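Local coordinates for flagellar hook-associated protein 3 (Bacillus cereus, PDB 5ZIY) that probably forms part of the junction between the flagellar hook and the filament, as a hook-associated protein of the flagellin family, at residues Q37-N40 with T41-V45; L49-A52 with D53-T56. All coordinates share one frame; numbering follows the deposited sequence.

Interaction 1: Q37-N40 with T41-V45; sequences QTEN and TLQGV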
loop_
_atom_site.group_PDB
_atom_site.type_symbol
_atom_site.label_atom_id
_atom_site.label_comp_id
_atom_site.label_asym_id
_atom_site.label_seq_id
_atom_site.Cartn_x
_atom_site.Cartn_y
_atom_site.Cartn_z
ATOM N N GLN A 37 2.851 -7.139 2.064
ATOM C CA GLN A 37 1.827 -7.065 1.033
ATOM C C GLN A 37 1.566 -5.617 0.681
ATOM O O GLN A 37 1.403 -5.283 -0.489
ATOM C CB GLN A 37 0.540 -7.759 1.481
ATOM C CG GLN A 37 0.629 -9.284 1.477
ATOM C CD GLN A 37 -0.756 -9.978 1.503
ATOM O OE1 GLN A 37 -1.731 -9.510 0.888
ATOM N NE2 GLN A 37 -0.831 -11.099 2.209
ATOM N N THR A 38 1.519 -4.764 1.700
ATOM C CA THR A 38 1.342 -3.358 1.504
ATOM C C THR A 38 2.469 -2.766 0.662
ATOM O O THR A 38 2.229 -2.023 -0.291
ATOM C CB THR A 38 1.248 -2.619 2.852
ATOM O OG1 THR A 38 0.233 -3.229 3.675
ATOM C CG2 THR A 38 0.934 -1.161 2.629
ATOM N N GLU A 39 3.701 -3.094 1.006
ATOM C CA GLU A 39 4.823 -2.505 0.327
ATOM C C GLU A 39 4.890 -2.962 -1.147
ATOM O O GLU A 39 5.227 -2.175 -2.033
ATOM C CB GLU A 39 6.085 -2.870 1.090
ATOM C CG GLU A 39 7.297 -2.250 0.583
ATOM C CD GLU A 39 8.537 -2.735 1.338
ATOM O OE1 GLU A 39 8.466 -3.839 1.905
ATOM O OE2 GLU A 39 9.553 -2.006 1.369
ATOM N N ASN A 40 4.559 -4.230 -1.381
ATOM C CA ASN A 40 4.550 -4.811 -2.714
ATOM C C ASN A 40 3.463 -4.160 -3.584
ATOM O O ASN A 40 3.691 -3.918 -4.756
ATOM C CB ASN A 40 4.341 -6.345 -2.655
ATOM C CG ASN A 40 5.585 -7.115 -2.183
ATOM O OD1 ASN A 40 6.677 -6.555 -2.016
ATOM N ND2 ASN A 40 5.424 -8.432 -1.997
ATOM N N THR A 41 2.293 -3.875 -3.000
ATOM C CA THR A 41 1.201 -3.193 -3.681
ATOM C C THR A 41 1.611 -1.767 -4.060
ATOM O O THR A 41 1.416 -1.319 -5.202
ATOM C CB THR A 41 -0.049 -3.198 -2.782
ATOM O OG1 THR A 41 -0.343 -4.561 -2.445
ATOM C CG2 THR A 41 -1.261 -2.552 -3.442
ATOM N N LEU A 42 2.236 -1.068 -3.128
ATOM C CA LEU A 42 2.752 0.280 -3.388
ATOM C C LEU A 42 3.799 0.319 -4.490
ATOM O O LEU A 42 3.784 1.265 -5.313
ATOM C CB LEU A 42 3.292 0.932 -2.092
ATOM C CG LEU A 42 2.160 1.307 -1.130
ATOM C CD1 LEU A 42 2.706 1.435 0.271
ATOM C CD2 LEU A 42 1.364 2.629 -1.560
ATOM N N GLN A 43 4.683 -0.682 -4.523
ATOM C CA GLN A 43 5.720 -0.758 -5.569
ATOM C C GLN A 43 5.066 -1.043 -6.932
ATOM O O GLN A 43 5.475 -0.511 -7.950
ATOM C CB GLN A 43 6.849 -1.760 -5.243
ATOM C CG GLN A 43 7.521 -1.583 -3.841
ATOM C CD GLN A 43 8.865 -0.870 -3.799
ATOM O OE1 GLN A 43 9.688 -1.150 -2.888
ATOM N NE2 GLN A 43 9.129 0.047 -4.769
ATOM N N GLY A 44 4.010 -1.841 -6.935
ATOM C CA GLY A 44 3.283 -2.125 -8.119
ATOM C C GLY A 44 2.606 -0.862 -8.646
ATOM O O GLY A 44 2.571 -0.668 -9.859
ATOM N N VAL A 45 2.080 -0.017 -7.748
ATOM C CA VAL A 45 1.528 1.273 -8.146
ATOM C C VAL A 45 2.628 2.208 -8.673
ATOM O O VAL A 45 2.452 2.800 -9.714
ATOM C CB VAL A 45 0.721 1.948 -7.022
ATOM C CG1 VAL A 45 0.146 3.336 -7.501
ATOM C CG2 VAL A 45 -0.476 1.008 -6.524
#
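Q37 and T41 meet one turn apart on the long helix 8-60, where Q37-N40 runs straight on into T41-V45. The backbone bonds are the i to i+4 set of an alpha helix. L42 N binds T38 O at 3.0 Å with an N-H...O angle of 166°, and T41 N, Q43 N and G44 N make the corresponding bonds to Q37 O, E39 O and N40 O, somewhat less straight. Q37 O is gripped twice. The hydroxyl T41 OG1 also donates to it, at 2.7 Å, and reaches it from the face of the carbonyl plane opposite to T41 N. T41 chi1 of -56° sets OG1 beside its own backbone N, from where it folds back on the preceding turn. T38 and L42 lie side by side and point the same way, with T38 CG2 3.9 Å from L42 CD1. The T38 hydroxyl turns back instead to V34 O. Q43 CG rests close on E39 O, at 3.0 Å. The E39 side chain lies about 3 Å from a bound zinc ion. L42 packs on R179, T180 and V183 of helix 162-204, while T41 touches L86 of helix 67-87 and the loop residues T89 and F97.

Interaction 2: L49-A52 with D53-T56; sequences LTRA and DQLT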
loop_
_atom_site.group_PDB
_atom_site.type_symbol
_atom_site.label_atom_id
_atom_site.label_comp_id
_atom_site.label_asym_id
_atom_site.label_seq_id
_atom_site.Cartn_x
_atom_site.Cartn_y
_atom_site.Cartn_z
ATOM N N LEU A 49 2.627 4.017 -12.355
ATOM C CA LEU A 49 2.549 5.467 -12.564
ATOM C C LEU A 49 3.757 5.927 -13.364
ATOM O O LEU A 49 3.654 6.800 -14.214
ATOM C CB LEU A 49 2.400 6.235 -11.245
ATOM C CG LEU A 49 1.094 5.927 -10.518
ATOM C CD1 LEU A 49 0.981 6.853 -9.284
ATOM C CD2 LEU A 49 -0.163 6.077 -11.429
ATOM N N THR A 50 4.892 5.293 -13.095
ATOM C CA THR A 50 6.108 5.482 -13.865
ATOM C C THR A 50 5.851 5.233 -15.334
ATOM O O THR A 50 6.194 6.053 -16.169
ATOM C CB THR A 50 7.238 4.533 -13.358
ATOM O OG1 THR A 50 7.636 4.954 -12.052
ATOM C CG2 THR A 50 8.451 4.550 -14.307
ATOM N N ARG A 51 5.228 4.107 -15.650
ATOM C CA ARG A 51 4.904 3.784 -17.038
ATOM C C ARG A 51 3.898 4.774 -17.625
ATOM O O ARG A 51 4.015 5.156 -18.767
ATOM C CB ARG A 51 4.404 2.340 -17.141
ATOM C CG ARG A 51 3.952 1.885 -18.536
ATOM C CD ARG A 51 5.076 1.646 -19.490
ATOM N NE ARG A 51 4.590 1.162 -20.787
ATOM C CZ ARG A 51 5.251 1.281 -21.936
ATOM N NH1 ARG A 51 6.440 1.872 -21.963
ATOM N NH2 ARG A 51 4.717 0.831 -23.068
ATOM N N ALA A 52 2.930 5.195 -16.814
ATOM C CA ALA A 52 1.926 6.201 -17.227
ATOM C C ALA A 52 2.601 7.499 -17.592
ATOM O O ALA A 52 2.243 8.101 -18.608
ATOM C CB ALA A 52 0.881 6.448 -16.116
ATOM N N ASP A 53 3.544 7.936 -16.749
ATOM C CA ASP A 53 4.372 9.136 -17.008
ATOM C C ASP A 53 5.127 9.021 -18.351
ATOM O O ASP A 53 5.083 9.923 -19.182
ATOM C CB ASP A 53 5.394 9.325 -15.867
ATOM C CG ASP A 53 6.365 10.474 -16.107
ATOM O OD1 ASP A 53 5.916 11.627 -15.982
ATOM O OD2 ASP A 53 7.591 10.249 -16.385
ATOM N N GLN A 54 5.800 7.893 -18.544
ATOM C CA GLN A 54 6.560 7.629 -19.768
ATOM C C GLN A 54 5.687 7.720 -21.040
ATOM O O GLN A 54 6.042 8.407 -21.989
ATOM C CB GLN A 54 7.265 6.259 -19.658
ATOM C CG GLN A 54 8.365 6.190 -18.546
ATOM C CD GLN A 54 8.986 4.783 -18.343
ATOM O OE1 GLN A 54 8.296 3.813 -17.981
ATOM N NE2 GLN A 54 10.292 4.689 -18.533
ATOM N N LEU A 55 4.544 7.039 -21.029
ATOM C CA LEU A 55 3.580 7.024 -22.148
ATOM C C LEU A 55 2.941 8.395 -22.426
ATOM O O LEU A 55 2.483 8.665 -23.539
ATOM C CB LEU A 55 2.424 6.054 -21.822
ATOM C CG LEU A 55 2.702 4.556 -21.752
ATOM C CD1 LEU A 55 1.450 3.823 -21.247
ATOM C CD2 LEU A 55 3.191 4.005 -23.099
ATOM N N THR A 56 2.832 9.211 -21.382
ATOM C CA THR A 56 2.296 10.533 -21.504
ATOM C C THR A 56 3.349 11.497 -22.069
ATOM O O THR A 56 3.002 12.426 -22.768
ATOM C CB THR A 56 1.711 11.040 -20.176
ATOM O OG1 THR A 56 0.702 10.115 -19.705
ATOM C CG2 THR A 56 1.073 12.384 -20.389
#
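R51 and L55 make the main side-chain contact, one helical turn apart. The R51 chain bends at its second torsion (chi2 74°), and its guanidinium comes to lie beside the leucine. L55 CD2 sits over one face of that group, 3.5 Å above the plane and offset toward its rim. Its nearest atom there is R51 NH2, at 3.5 Å, with CZ close behind. This is a methyl group against a flat cation, in van der Waals contact.

Q54 approaches R51 differently. The two side chains cross at about a right angle, and the amide and guanidinium planes are 89° apart. Q54 OE1 lies 3.5 Å from R51 CA, so the amide oxygen rests against the start of the arginine rather than its charged end. T50 runs alongside Q54, pointing the same way, with T50 CG2 3.8 Å from Q54 OE1. The T50 hydroxyl turns back to L46 O.

On another side of the helix, T56 folds back on A52. T56 OG1 donates to A52 O at 2.8 Å, and T56 N donates to the same oxygen at 3.0 Å from the opposite face of its plane. T56 N makes the least straight of the four main-chain bonds, at 139°.

A52 packs on I76 of helix 67-87 and L147 of helix 137-155, and L55 on I72 and I79. R51 NH2 has a long, weak ion pair with E75. The chemistry is therefore mixed. One methyl of L55 lies over the arginine's face, toward its rim, while the arginine's charge probably feels the glutamate only weakly. A52 O, which accepts two hydrogen bonds, satisfies the hydroxyl of buried T56 within the helix itself.

In the fold
Both interactions lie on helix 8-60, in the flagellin N-terminal helical region. Interaction 1 comes first along the chain and interaction 2 follows a few residues on, with centres about 17 Å apart and the two not touching each other. The centre of interaction 1 is about 5 Å from the centre of the chain, that of interaction 2 about 19 Å. Helices 67-87 and 162-204 pack against the helix at both places. The loop residues I96 and F97 border interaction 1, while helix 137-155 joins at interaction 2. This part of the long helix thus runs from near the middle of the molecule toward one end, where helices 67-87, 137-155 and 162-204 pack round it.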